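Uncharacterized protein (Bacteroides eggerthii DSM 20697, PDB 4ECO) is of unknown function but, as a leucine-rich repeat protein, probably binds protein partners through its curved solenoid surface. Local coordinates at residues C337-E343 / N359-I365; Y152-D157 / A406-S410; L355-N359 / V379-F384; N261-L265 / V280-I286. All blocks are in the same frame, centred on the assembly; numbering follows the deposited sequence.

Contact 1: residues C337-E343 / N359-I365; sequences CLYNQLE and NLAYNQI
The backbones of C337-E343 and N359-I365 run parallel, joined near one end by C337 N to N359 O (2.9 Å) and near the other by Q364 N to L342 O (2.7 Å), with E343 bridged to Q364. Between these bonds each chain loops out, and N363 fills the inside of the bend. With CG anti to its own carbonyl carbon (chi1 -75°), the N363 amide spans the two loops. Its ND2 donates to C337 O at 3.0 Å, which lies almost in the amide plane, and to L360 O of its own loop at 2.9 Å. Its OD1 accepts from L342 N at 3.1 Å. N340, one turn earlier, sends its ND2 to C337 O from the opposite face of that carbonyl and also to I312 O, while N387 of the next turn reaches L360 O. With an aspartate at N363 the ND2 donor is gone, and C337 O and L360 O would probably each be left one donor short. Outside the bend, the side chains of Y339 and Y362 run the same way and their rings overlap in an offset stack, centroids 4.4 Å apart and planes at 18°, with Y339 CE1 over the Y362 ring toward its rim and Y362 CB over the Y339 ring. Y314 and H386 carry the stacking on at the two ends. The CD2 branch of L338 packs on A361 CB at 3.7 Å and lies at the edge of the Y362 ring. Stacked asparagines that bond the loop backbones of successive turns form the asparagine ladder of the leucine-rich repeat solenoid.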
loop_
_atom_site.group_PDB
_atom_site.type_symbol
_atom_site.label_atom_id
_atom_site.label_comp_id
_atom_site.label_asym_id
_atom_site.label_seq_id
_atom_site.Cartn_x
_atom_site.Cartn_y
_atom_site.Cartn_z
ATOM N N CYS A 337 -8.083 -1.959 3.641
ATOM C CA CYS A 337 -8.471 -2.607 4.901
ATOM C C CYS A 337 -7.294 -3.409 5.467
ATOM O O CYS A 337 -7.512 -4.452 6.093
ATOM C CB CYS A 337 -9.699 -3.496 4.722
ATOM S SG CYS A 337 -11.064 -2.721 3.840
ATOM N N LEU A 338 -6.059 -2.931 5.255
ATOM C CA LEU A 338 -4.863 -3.569 5.791
ATOM C C LEU A 338 -4.984 -3.820 7.283
ATOM O O LEU A 338 -5.468 -2.956 8.009
ATOM C CB LEU A 338 -3.639 -2.690 5.543
ATOM C CG LEU A 338 -3.051 -2.685 4.146
ATOM C CD1 LEU A 338 -2.248 -1.421 3.928
ATOM C CD2 LEU A 338 -2.136 -3.861 3.947
ATOM N N TYR A 339 -4.582 -5.002 7.735
ATOM C CA TYR A 339 -4.538 -5.399 9.135
ATOM C C TYR A 339 -5.865 -5.171 9.845
ATOM O O TYR A 339 -5.985 -4.338 10.752
ATOM C CB TYR A 339 -3.402 -4.673 9.885
ATOM C CG TYR A 339 -2.056 -4.795 9.217
ATOM C CD1 TYR A 339 -1.253 -5.909 9.425
ATOM C CD2 TYR A 339 -1.580 -3.796 8.381
ATOM C CE1 TYR A 339 0.003 -6.019 8.822
ATOM C CE2 TYR A 339 -0.328 -3.896 7.771
ATOM C CZ TYR A 339 0.464 -5.006 8.002
ATOM O OH TYR A 339 1.703 -5.096 7.411
ATOM N N ASN A 340 -6.862 -5.930 9.420
ATOM C CA ASN A 340 -8.179 -5.982 10.039
ATOM C C ASN A 340 -8.380 -7.440 10.455
ATOM O O ASN A 340 -7.393 -8.173 10.544
ATOM C CB ASN A 340 -9.276 -5.439 9.097
ATOM C CG ASN A 340 -9.557 -3.959 9.235
ATOM O OD1 ASN A 340 -10.404 -3.544 10.034
ATOM N ND2 ASN A 340 -8.912 -3.137 8.408
ATOM N N GLN A 341 -9.617 -7.878 10.679
ATOM C CA GLN A 341 -9.898 -9.257 11.048
ATOM C C GLN A 341 -10.915 -9.847 10.089
ATOM O O GLN A 341 -11.727 -10.692 10.495
ATOM C CB GLN A 341 -10.439 -9.299 12.475
ATOM C CG GLN A 341 -9.436 -9.110 13.589
ATOM C CD GLN A 341 -10.178 -9.369 14.880
ATOM O OE1 GLN A 341 -10.818 -8.470 15.436
ATOM N NE2 GLN A 341 -10.222 -10.640 15.316
ATOM N N LEU A 342 -10.929 -9.329 8.834
ATOM C CA LEU A 342 -11.893 -9.714 7.800
ATOM C C LEU A 342 -11.833 -11.213 7.573
ATOM O O LEU A 342 -10.765 -11.753 7.300
ATOM C CB LEU A 342 -11.658 -8.948 6.480
ATOM C CG LEU A 342 -11.815 -7.415 6.485
ATOM C CD1 LEU A 342 -11.342 -6.846 5.190
ATOM C CD2 LEU A 342 -13.246 -6.997 6.681
ATOM N N GLU A 343 -12.964 -11.890 7.782
ATOM C CA GLU A 343 -13.084 -13.344 7.667
ATOM C C GLU A 343 -14.190 -13.739 6.675
ATOM O O GLU A 343 -15.155 -12.976 6.485
ATOM C CB GLU A 343 -13.361 -13.976 9.048
ATOM C CG GLU A 343 -14.668 -13.521 9.685
ATOM C CD GLU A 343 -14.923 -13.889 11.131
ATOM O OE1 GLU A 343 -13.975 -14.325 11.825
ATOM O OE2 GLU A 343 -16.073 -13.689 11.584
ATOM N N ASN A 359 -6.703 -2.672 -1.586
ATOM C CA ASN A 359 -5.714 -3.347 -0.763
ATOM C C ASN A 359 -6.425 -3.973 0.441
ATOM O O ASN A 359 -6.864 -3.253 1.334
ATOM C CB ASN A 359 -4.603 -2.378 -0.346
ATOM C CG ASN A 359 -3.334 -3.071 0.100
ATOM O OD1 ASN A 359 -3.353 -4.005 0.932
ATOM N ND2 ASN A 359 -2.196 -2.631 -0.466
ATOM N N LEU A 360 -6.590 -5.317 0.414
ATOM C CA LEU A 360 -7.268 -6.118 1.446
ATOM C C LEU A 360 -6.261 -7.024 2.177
ATOM O O LEU A 360 -6.658 -7.982 2.853
ATOM C CB LEU A 360 -8.376 -6.961 0.787
ATOM C CG LEU A 360 -9.486 -6.194 0.034
ATOM C CD1 LEU A 360 -10.400 -7.137 -0.712
ATOM C CD2 LEU A 360 -10.303 -5.322 0.971
ATOM N N ALA A 361 -4.952 -6.697 2.070
ATOM C CA ALA A 361 -3.914 -7.529 2.636
ATOM C C ALA A 361 -3.996 -7.598 4.156
ATOM O O ALA A 361 -4.522 -6.691 4.803
ATOM C CB ALA A 361 -2.547 -7.046 2.202
ATOM N N TYR A 362 -3.509 -8.728 4.702
ATOM C CA TYR A 362 -3.380 -9.022 6.110
ATOM C C TYR A 362 -4.749 -9.101 6.793
ATOM O O TYR A 362 -5.093 -8.318 7.694
ATOM C CB TYR A 362 -2.458 -8.019 6.799
ATOM C CG TYR A 362 -1.026 -8.115 6.327
ATOM C CD1 TYR A 362 -0.142 -9.015 6.908
ATOM C CD2 TYR A 362 -0.549 -7.301 5.301
ATOM C CE1 TYR A 362 1.184 -9.110 6.477
ATOM C CE2 TYR A 362 0.769 -7.409 4.839
ATOM C CZ TYR A 362 1.639 -8.298 5.451
ATOM O OH TYR A 362 2.959 -8.383 5.061
ATOM N N ASN A 363 -5.499 -10.116 6.381
ATOM C CA ASN A 363 -6.820 -10.458 6.904
ATOM C C ASN A 363 -6.961 -11.992 6.871
ATOM O O ASN A 363 -5.960 -12.709 6.799
ATOM C CB ASN A 363 -7.930 -9.744 6.113
ATOM C CG ASN A 363 -8.059 -8.286 6.424
ATOM O OD1 ASN A 363 -8.598 -7.911 7.445
ATOM N ND2 ASN A 363 -7.661 -7.435 5.514
ATOM N N GLN A 364 -8.188 -12.486 6.930
ATOM C CA GLN A 364 -8.454 -13.920 6.920
ATOM C C GLN A 364 -9.634 -14.198 5.967
ATOM O O GLN A 364 -10.491 -15.045 6.226
ATOM C CB GLN A 364 -8.708 -14.412 8.366
ATOM C CG GLN A 364 -7.447 -14.444 9.253
ATOM C CD GLN A 364 -6.416 -15.544 8.946
ATOM O OE1 GLN A 364 -6.547 -16.673 9.393
ATOM N NE2 GLN A 364 -5.365 -15.231 8.180
ATOM N N ILE A 365 -9.660 -13.440 4.859
ATOM C CA ILE A 365 -10.653 -13.524 3.787
ATOM C C ILE A 365 -10.477 -14.875 3.079
ATOM O O ILE A 365 -9.351 -15.230 2.733
ATOM C CB ILE A 365 -10.518 -12.312 2.824
ATOM C CG1 ILE A 365 -10.694 -10.986 3.594
ATOM C CG2 ILE A 365 -11.501 -12.414 1.658
ATOM C CD1 ILE A 365 -10.198 -9.717 2.877
#

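Contact 2: residues Y152-D157 / A406-S410; sequences YDPRED and AIDFS
D408 lies at the edge of the Y152 ring, its OD2 near the ring plane but 4.5 Å from CE2, a distant approach made doubtful by the two conformers of Y152; R180 adds a cation-pi contact to the same ring. The other flat pair belongs to one side of the contact: the D153 carboxylate sits at the edge of the R155 guanidinium, in its plane, and is gripped side-on by NE and NH2, with R155 NH2 to D153 OD2 at 3.0 Å. D153 OD1 also takes R155 N from above the carboxylate plane, an Asx turn that opens the 3-10 segment. R155 NH1 is bonded to K173 O. P154 makes the main apolar contact: its CB meets D408 CB at 3.7 Å and its CD meets A406 CB at 3.8 Å, so the pyrrolidine ring lies against two strand residues. D408 holds CG anti to its backbone N (chi1 -160°); its OD1 accepts S410 N at 3.0 Å, a second Asx turn, and S410 OG at 2.8 Å through its syn lone pair. Its OD2 is 4.4 Å from D157 OD2, a like-charged pair that might raise the proton affinity of either acid, although N439 ND2 bonds to D157 OD2 and may ease this in part. The 152-157 turn, on the link between helices 144-149 and 160-168, thus lies over strand 404-408 and also touches N381 of strand 381-383 and S437 of strand 435-439, the parallel neighbours on its two sides.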
loop_
_atom_site.group_PDB
_atom_site.type_symbol
_atom_site.label_atom_id
_atom_site.label_comp_id
_atom_site.label_asym_id
_atom_site.label_seq_id
_atom_site.Cartn_x
_atom_site.Cartn_y
_atom_site.Cartn_z
ATOM N N TYR A 152 2.831 -0.598 -2.360
ATOM C CA TYR A 152 3.886 -1.617 -2.364
ATOM C C TYR A 152 3.992 -2.255 -3.770
ATOM O O TYR A 152 2.955 -2.428 -4.434
ATOM C CB TYR A 152 3.536 -2.668 -1.288
ATOM C CG TYR A 152 4.548 -3.755 -0.996
ATOM C CD1 TYR A 152 5.690 -3.488 -0.243
ATOM C CD2 TYR A 152 4.267 -5.086 -1.290
ATOM C CE1 TYR A 152 6.585 -4.502 0.101
ATOM C CE2 TYR A 152 5.151 -6.106 -0.944
ATOM C CZ TYR A 152 6.301 -5.812 -0.239
ATOM O OH TYR A 152 7.151 -6.830 0.095
ATOM N N ASP A 153 5.220 -2.618 -4.215
ATOM C CA ASP A 153 5.393 -3.297 -5.492
ATOM C C ASP A 153 5.413 -4.829 -5.243
ATOM O O ASP A 153 6.379 -5.334 -4.660
ATOM C CB ASP A 153 6.651 -2.820 -6.231
ATOM C CG ASP A 153 6.825 -3.323 -7.658
ATOM O OD1 ASP A 153 5.900 -4.030 -8.174
ATOM O OD2 ASP A 153 7.870 -2.997 -8.275
ATOM N N PRO A 154 4.365 -5.581 -5.689
ATOM C CA PRO A 154 4.358 -7.037 -5.461
ATOM C C PRO A 154 5.541 -7.749 -6.143
ATOM O O PRO A 154 5.841 -8.877 -5.755
ATOM C CB PRO A 154 3.012 -7.478 -6.046
ATOM C CG PRO A 154 2.155 -6.231 -6.024
ATOM C CD PRO A 154 3.116 -5.137 -6.350
ATOM N N ARG A 155 6.259 -7.080 -7.105
ATOM C CA ARG A 155 7.423 -7.684 -7.774
ATOM C C ARG A 155 8.628 -7.797 -6.795
ATOM O O ARG A 155 9.564 -8.532 -7.057
ATOM C CB ARG A 155 7.812 -6.915 -9.037
ATOM C CG ARG A 155 6.677 -6.820 -10.036
ATOM C CD ARG A 155 7.039 -5.991 -11.241
ATOM N NE ARG A 155 7.552 -4.695 -10.819
ATOM C CZ ARG A 155 8.272 -3.885 -11.584
ATOM N NH1 ARG A 155 8.578 -4.233 -12.828
ATOM N NH2 ARG A 155 8.721 -2.733 -11.098
ATOM N N GLU A 156 8.551 -7.136 -5.644
ATOM C CA GLU A 156 9.543 -7.155 -4.568
ATOM C C GLU A 156 9.873 -8.607 -4.135
ATOM O O GLU A 156 11.018 -8.921 -3.797
ATOM C CB GLU A 156 8.994 -6.328 -3.367
ATOM C CG GLU A 156 9.924 -6.188 -2.174
ATOM C CD GLU A 156 11.323 -5.650 -2.426
ATOM O OE1 GLU A 156 11.479 -4.729 -3.264
ATOM O OE2 GLU A 156 12.259 -6.137 -1.749
ATOM N N ASP A 157 8.871 -9.479 -4.180
ATOM C CA ASP A 157 8.974 -10.878 -3.783
ATOM C C ASP A 157 9.742 -11.728 -4.780
ATOM O O ASP A 157 9.981 -12.914 -4.492
ATOM C CB ASP A 157 7.595 -11.484 -3.551
ATOM C CG ASP A 157 7.006 -11.030 -2.244
ATOM O OD1 ASP A 157 7.782 -10.849 -1.281
ATOM O OD2 ASP A 157 5.764 -10.892 -2.171
ATOM N N ALA A 406 0.786 -4.905 -11.464
ATOM C CA ALA A 406 0.958 -6.155 -10.717
ATOM C C ALA A 406 -0.195 -6.416 -9.749
ATOM O O ALA A 406 -0.745 -5.476 -9.168
ATOM C CB ALA A 406 2.272 -6.127 -9.935
ATOM N N ILE A 407 -0.504 -7.694 -9.512
ATOM C CA ILE A 407 -1.541 -8.094 -8.563
ATOM C C ILE A 407 -0.909 -9.065 -7.557
ATOM O O ILE A 407 -0.134 -9.949 -7.933
ATOM C CB ILE A 407 -2.786 -8.654 -9.284
ATOM C CG1 ILE A 407 -3.980 -8.766 -8.340
ATOM C CG2 ILE A 407 -2.513 -9.949 -10.084
ATOM C CD1 ILE A 407 -5.258 -8.616 -9.041
ATOM N N ASP A 408 -1.153 -8.828 -6.265
ATOM C CA ASP A 408 -0.536 -9.643 -5.227
ATOM C C ASP A 408 -1.546 -10.581 -4.621
ATOM O O ASP A 408 -2.515 -10.135 -3.983
ATOM C CB ASP A 408 0.094 -8.750 -4.151
ATOM C CG ASP A 408 1.152 -9.415 -3.275
ATOM O OD1 ASP A 408 1.152 -10.666 -3.173
ATOM O OD2 ASP A 408 1.951 -8.685 -2.659
ATOM N N PHE A 409 -1.331 -11.893 -4.848
ATOM C CA PHE A 409 -2.140 -12.970 -4.260
ATOM C C PHE A 409 -1.277 -13.843 -3.324
ATOM O O PHE A 409 -1.720 -14.920 -2.907
ATOM C CB PHE A 409 -2.804 -13.842 -5.330
ATOM C CG PHE A 409 -3.860 -13.177 -6.161
ATOM C CD1 PHE A 409 -5.133 -12.960 -5.652
ATOM C CD2 PHE A 409 -3.615 -12.849 -7.488
ATOM C CE1 PHE A 409 -6.123 -12.361 -6.433
ATOM C CE2 PHE A 409 -4.603 -12.250 -8.270
ATOM C CZ PHE A 409 -5.851 -12.000 -7.735
ATOM N N SER A 410 -0.050 -13.364 -2.974
ATOM C CA SER A 410 0.883 -14.117 -2.121
ATOM C C SER A 410 0.320 -14.345 -0.692
ATOM O O SER A 410 -0.516 -13.575 -0.207
ATOM C CB SER A 410 2.261 -13.456 -2.056
ATOM O OG SER A 410 2.336 -12.291 -1.256
#

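Contact 3: residues L355-N359 / V379-F384; sequences LASLN and VENLSF
L358, with CG anti to its backbone N (chi1 -177°) and chi2 near 65°, brings CD2 to F384 CZ at 3.8 Å, whereas in L382, with CG anti to its carbonyl carbon, CD2 lies alongside L358 CB at 3.7 Å. The side chains of L358 and F384 cross at about a right angle, and the F384 ring in turn meets that of F409, nearly parallel to it. Strands 357-359 and 381-383 run parallel, axes 5.0 Å apart and inclined by 28°. S383 N donates to L358 O at 3.2 Å, and the CA hydrogens of L382 and N359 point at L358 O and S383 O respectively. On the face of N359 and S383, the flat amide of N359 passes S383 CB at a van der Waals distance, ND2 to CB 3.8 Å, while S383 OG is bonded to A385 N just beyond. At the start of the pairing V379 lays its CG2 branch by the L355 carbonyl, where the chains are joined by packing. The chemistry divides the two faces: L358 and L382 lie on one with F384 beside them, packed in the solenoid interior; N359 and S383 lie on the other, where S383 is still buried. The S383 N to L358 O bond, with the two CA-H...O contacts, is consistent with N359 lying opposite S383.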
loop_
_atom_site.group_PDB
_atom_site.type_symbol
_atom_site.label_atom_id
_atom_site.label_comp_id
_atom_site.label_asym_id
_atom_site.label_seq_id
_atom_site.Cartn_x
_atom_site.Cartn_y
_atom_site.Cartn_z
ATOM N N LEU A 355 -13.034 0.731 -8.721
ATOM C CA LEU A 355 -11.911 1.043 -7.847
ATOM C C LEU A 355 -10.605 1.257 -8.645
ATOM O O LEU A 355 -10.316 0.523 -9.592
ATOM C CB LEU A 355 -11.700 -0.053 -6.777
ATOM C CG LEU A 355 -12.847 -0.292 -5.785
ATOM C CD1 LEU A 355 -12.569 -1.483 -4.925
ATOM C CD2 LEU A 355 -13.088 0.912 -4.888
ATOM N N ALA A 356 -9.829 2.276 -8.237
ATOM C CA ALA A 356 -8.497 2.616 -8.757
ATOM C C ALA A 356 -7.415 2.017 -7.836
ATOM O O ALA A 356 -6.311 1.693 -8.273
ATOM C CB ALA A 356 -8.344 4.121 -8.849
ATOM N N SER A 357 -7.766 1.855 -6.552
ATOM C CA SER A 357 -6.946 1.247 -5.511
ATOM C C SER A 357 -7.762 0.249 -4.753
ATOM O O SER A 357 -8.902 0.530 -4.436
ATOM C CB SER A 357 -6.394 2.310 -4.553
ATOM O OG SER A 357 -5.282 3.029 -5.067
ATOM N N LEU A 358 -7.182 -0.895 -4.440
ATOM C CA LEU A 358 -7.782 -1.919 -3.590
ATOM C C LEU A 358 -6.656 -2.670 -2.898
ATOM O O LEU A 358 -5.721 -3.145 -3.528
ATOM C CB LEU A 358 -8.733 -2.858 -4.344
ATOM C CG LEU A 358 -9.464 -3.933 -3.530
ATOM C CD1 LEU A 358 -10.445 -3.316 -2.523
ATOM C CD2 LEU A 358 -10.165 -4.905 -4.450
ATOM N N ASN A 359 -6.703 -2.672 -1.586
ATOM C CA ASN A 359 -5.714 -3.347 -0.763
ATOM C C ASN A 359 -6.425 -3.973 0.441
ATOM O O ASN A 359 -6.864 -3.253 1.334
ATOM C CB ASN A 359 -4.603 -2.378 -0.346
ATOM C CG ASN A 359 -3.334 -3.071 0.100
ATOM O OD1 ASN A 359 -3.353 -4.005 0.932
ATOM N ND2 ASN A 359 -2.196 -2.631 -0.466
ATOM N N VAL A 379 -5.775 1.810 -12.630
ATOM C CA VAL A 379 -5.290 0.823 -11.646
ATOM C C VAL A 379 -3.844 0.441 -11.943
ATOM O O VAL A 379 -3.514 0.017 -13.056
ATOM C CB VAL A 379 -6.164 -0.450 -11.583
ATOM C CG1 VAL A 379 -5.568 -1.483 -10.638
ATOM C CG2 VAL A 379 -7.595 -0.125 -11.196
ATOM N N GLU A 380 -2.992 0.594 -10.948
ATOM C CA GLU A 380 -1.594 0.211 -11.101
ATOM C C GLU A 380 -1.407 -1.140 -10.410
ATOM O O GLU A 380 -1.242 -2.145 -11.099
ATOM C CB GLU A 380 -0.625 1.290 -10.552
ATOM C CG GLU A 380 0.792 1.123 -11.081
ATOM C CD GLU A 380 1.950 1.782 -10.352
ATOM O OE1 GLU A 380 1.724 2.398 -9.284
ATOM O OE2 GLU A 380 3.095 1.667 -10.851
ATOM N N ASN A 381 -1.502 -1.167 -9.054
ATOM C CA ASN A 381 -1.316 -2.369 -8.238
ATOM C C ASN A 381 -2.485 -2.622 -7.290
ATOM O O ASN A 381 -3.049 -1.675 -6.713
ATOM C CB ASN A 381 -0.021 -2.270 -7.409
ATOM C CG ASN A 381 1.265 -2.253 -8.196
ATOM O OD1 ASN A 381 1.476 -3.032 -9.123
ATOM N ND2 ASN A 381 2.189 -1.404 -7.803
ATOM N N LEU A 382 -2.824 -3.927 -7.118
ATOM C CA LEU A 382 -3.854 -4.439 -6.189
ATOM C C LEU A 382 -3.260 -5.483 -5.288
ATOM O O LEU A 382 -2.292 -6.161 -5.685
ATOM C CB LEU A 382 -5.064 -5.041 -6.903
ATOM C CG LEU A 382 -5.800 -4.223 -7.938
ATOM C CD1 LEU A 382 -6.785 -5.100 -8.652
ATOM C CD2 LEU A 382 -6.473 -3.001 -7.315
ATOM N N SER A 383 -3.837 -5.640 -4.077
ATOM C CA SER A 383 -3.346 -6.643 -3.145
ATOM C C SER A 383 -4.447 -7.360 -2.361
ATOM O O SER A 383 -5.306 -6.738 -1.718
ATOM C CB SER A 383 -2.368 -6.046 -2.157
ATOM O OG SER A 383 -1.810 -7.109 -1.398
ATOM N N PHE A 384 -4.344 -8.699 -2.389
ATOM C CA PHE A 384 -5.171 -9.658 -1.679
ATOM C C PHE A 384 -4.255 -10.541 -0.848
ATOM O O PHE A 384 -4.657 -11.613 -0.386
ATOM C CB PHE A 384 -6.001 -10.480 -2.662
ATOM C CG PHE A 384 -6.876 -9.668 -3.580
ATOM C CD1 PHE A 384 -6.386 -9.191 -4.799
ATOM C CD2 PHE A 384 -8.209 -9.413 -3.253
ATOM C CE1 PHE A 384 -7.206 -8.460 -5.666
ATOM C CE2 PHE A 384 -9.034 -8.688 -4.126
ATOM C CZ PHE A 384 -8.528 -8.235 -5.335
#

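Contact 4: residues N261-L265 / V280-I286; sequences NLTKL and VACNRGI
I286 and L265 meet inside a leucine-rich repeat solenoid, I286 CD1 to L265 CD2 at 3.6 Å, their side chains crossing at about a right angle. This is the tight part of the contact: the same L265 CD2 lies on V280 CG1 at 3.7 Å, and I286 CG1 reaches L262 CB at 4.0 Å. I286 holds CG2 anti to its backbone N, beside the T263 carbonyl, while CG1 and CD1 point inward between L262 and L265; L291 of helix 288-300 touches both I286 and L265. Cut back to an alanine, I286 would no longer reach between L262 and L265, which is likely to open a gap there and take from L265 CD2 its closest neighbour across the contact. L262 CD1 also lies against the amide of N283, whose ends are bonded to C259 N and V256 O in the manner of an asparagine ladder. The solvent side is polar, with T263 and G285 exposed: T263 CA is 4.0 Å from G285 O, although G285 C itself comes to 3.2 Å from L262 O. N283 to I286 form a type I beta turn, closed by I286 N to N283 O. Here a water does the joining: it donates to L262 O at 2.8 Å and accepts from G285 N at 2.9 Å.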
loop_
_atom_site.group_PDB
_atom_site.type_symbol
_atom_site.label_atom_id
_atom_site.label_comp_id
_atom_site.label_asym_id
_atom_site.label_seq_id
_atom_site.Cartn_x
_atom_site.Cartn_y
_atom_site.Cartn_z
ATOM N N ASN A 261 -9.268 5.856 22.440
ATOM C CA ASN A 261 -10.397 5.798 23.353
ATOM C C ASN A 261 -11.755 5.892 22.600
ATOM O O ASN A 261 -12.816 5.880 23.248
ATOM C CB ASN A 261 -10.267 6.846 24.447
ATOM C CG ASN A 261 -9.023 6.607 25.280
ATOM O OD1 ASN A 261 -8.696 5.465 25.657
ATOM N ND2 ASN A 261 -8.259 7.664 25.524
ATOM N N LEU A 262 -11.725 5.851 21.255
ATOM C CA LEU A 262 -12.948 5.776 20.471
ATOM C C LEU A 262 -13.533 4.373 20.596
ATOM O O LEU A 262 -12.787 3.402 20.490
ATOM C CB LEU A 262 -12.708 6.119 18.978
ATOM C CG LEU A 262 -12.306 7.536 18.595
ATOM C CD1 LEU A 262 -12.194 7.668 17.117
ATOM C CD2 LEU A 262 -13.292 8.576 19.084
ATOM N N THR A 263 -14.849 4.259 20.830
ATOM C CA THR A 263 -15.540 2.969 20.906
ATOM C C THR A 263 -16.521 2.894 19.752
ATOM O O THR A 263 -17.103 1.837 19.490
ATOM C CB THR A 263 -16.208 2.733 22.264
ATOM O OG1 THR A 263 -16.989 3.869 22.656
ATOM C CG2 THR A 263 -15.216 2.373 23.339
ATOM N N LYS A 264 -16.676 4.028 19.042
ATOM C CA LYS A 264 -17.513 4.221 17.852
ATOM C C LYS A 264 -16.985 5.413 17.095
ATOM O O LYS A 264 -16.214 6.190 17.651
ATOM C CB LYS A 264 -19.011 4.405 18.221
ATOM C CG LYS A 264 -19.357 5.769 18.827
ATOM C CD LYS A 264 -20.833 5.962 19.066
ATOM C CE LYS A 264 -21.144 7.425 19.160
ATOM N NZ LYS A 264 -22.479 7.660 19.760
ATOM N N LEU A 265 -17.383 5.574 15.834
ATOM C CA LEU A 265 -16.961 6.746 15.047
ATOM C C LEU A 265 -17.787 7.943 15.460
ATOM O O LEU A 265 -18.976 7.753 15.756
ATOM C CB LEU A 265 -17.078 6.514 13.522
ATOM C CG LEU A 265 -16.180 5.443 12.909
ATOM C CD1 LEU A 265 -16.446 5.310 11.430
ATOM C CD2 LEU A 265 -14.706 5.755 13.127
ATOM N N VAL A 280 -10.199 6.701 8.776
ATOM C CA VAL A 280 -10.615 6.262 10.116
ATOM C C VAL A 280 -9.746 5.065 10.525
ATOM O O VAL A 280 -10.200 4.162 11.242
ATOM C CB VAL A 280 -12.146 5.963 10.234
ATOM C CG1 VAL A 280 -12.958 7.264 10.289
ATOM C CG2 VAL A 280 -12.642 5.049 9.103
ATOM N N ALA A 281 -8.472 5.090 10.087
ATOM C CA ALA A 281 -7.513 4.035 10.391
ATOM C C ALA A 281 -7.025 4.103 11.859
ATOM O O ALA A 281 -7.062 5.172 12.472
ATOM C CB ALA A 281 -6.340 4.128 9.442
ATOM N N CYS A 282 -6.583 2.956 12.409
ATOM C CA CYS A 282 -6.001 2.747 13.751
ATOM C C CYS A 282 -6.974 2.974 14.878
ATOM O O CYS A 282 -6.504 3.196 16.000
ATOM C CB CYS A 282 -4.751 3.592 13.990
ATOM S SG CYS A 282 -3.357 3.224 12.908
ATOM N N ASN A 283 -8.281 2.873 14.656
ATOM C CA ASN A 283 -9.207 3.037 15.780
ATOM C C ASN A 283 -9.605 1.646 16.301
ATOM O O ASN A 283 -10.732 1.184 16.111
ATOM C CB ASN A 283 -10.385 3.875 15.368
ATOM C CG ASN A 283 -10.008 5.269 14.964
ATOM O OD1 ASN A 283 -9.286 5.976 15.683
ATOM N ND2 ASN A 283 -10.506 5.704 13.814
ATOM N N ARG A 284 -8.631 0.967 16.939
ATOM C CA ARG A 284 -8.771 -0.393 17.425
ATOM C C ARG A 284 -9.491 -0.491 18.746
ATOM O O ARG A 284 -9.753 -1.611 19.188
ATOM C CB ARG A 284 -7.430 -1.079 17.515
ATOM C CG ARG A 284 -7.197 -1.880 16.250
ATOM C CD ARG A 284 -5.819 -2.472 16.176
ATOM N NE ARG A 284 -5.687 -3.209 14.925
ATOM C CZ ARG A 284 -4.570 -3.762 14.489
ATOM N NH1 ARG A 284 -3.456 -3.682 15.211
ATOM N NH2 ARG A 284 -4.550 -4.394 13.317
ATOM N N GLY A 285 -9.922 0.646 19.306
ATOM C CA GLY A 285 -10.778 0.654 20.484
ATOM C C GLY A 285 -12.207 0.325 20.086
ATOM O O GLY A 285 -13.017 -0.085 20.929
ATOM N N ILE A 286 -12.525 0.519 18.784
ATOM C CA ILE A 286 -13.833 0.285 18.171
ATOM C C ILE A 286 -13.949 -1.176 17.774
ATOM O O ILE A 286 -13.144 -1.657 16.969
ATOM C CB ILE A 286 -14.116 1.212 16.936
ATOM C CG1 ILE A 286 -13.630 2.678 17.151
ATOM C CG2 ILE A 286 -15.607 1.129 16.507
ATOM C CD1 ILE A 286 -13.815 3.639 15.954
HETATM O O HOH W 1 -10.567 3.440 18.820
#

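How the contacts relate
From the N terminus, 152-157 comes first but finds its partner, 406-410, last, so contact 2 closes a long loop within which the other three lie. Contact 4 closes early, joining successive turns before contact 1 opens; R284 of contact 4 bonds through NH2 to Y339 O of contact 1. Contacts 1 and 3 cross: 355-359 begins before 359-365 closes contact 1, and both share N359. S383 O of contact 3 is probably bonded to L360 N of contact 1. Strand 381-383 then lies beside 404-408, where D408 pairs with L382 and F384. The contacts thus follow the solenoid turn by turn, with the 152-157 excursion laid across its strands.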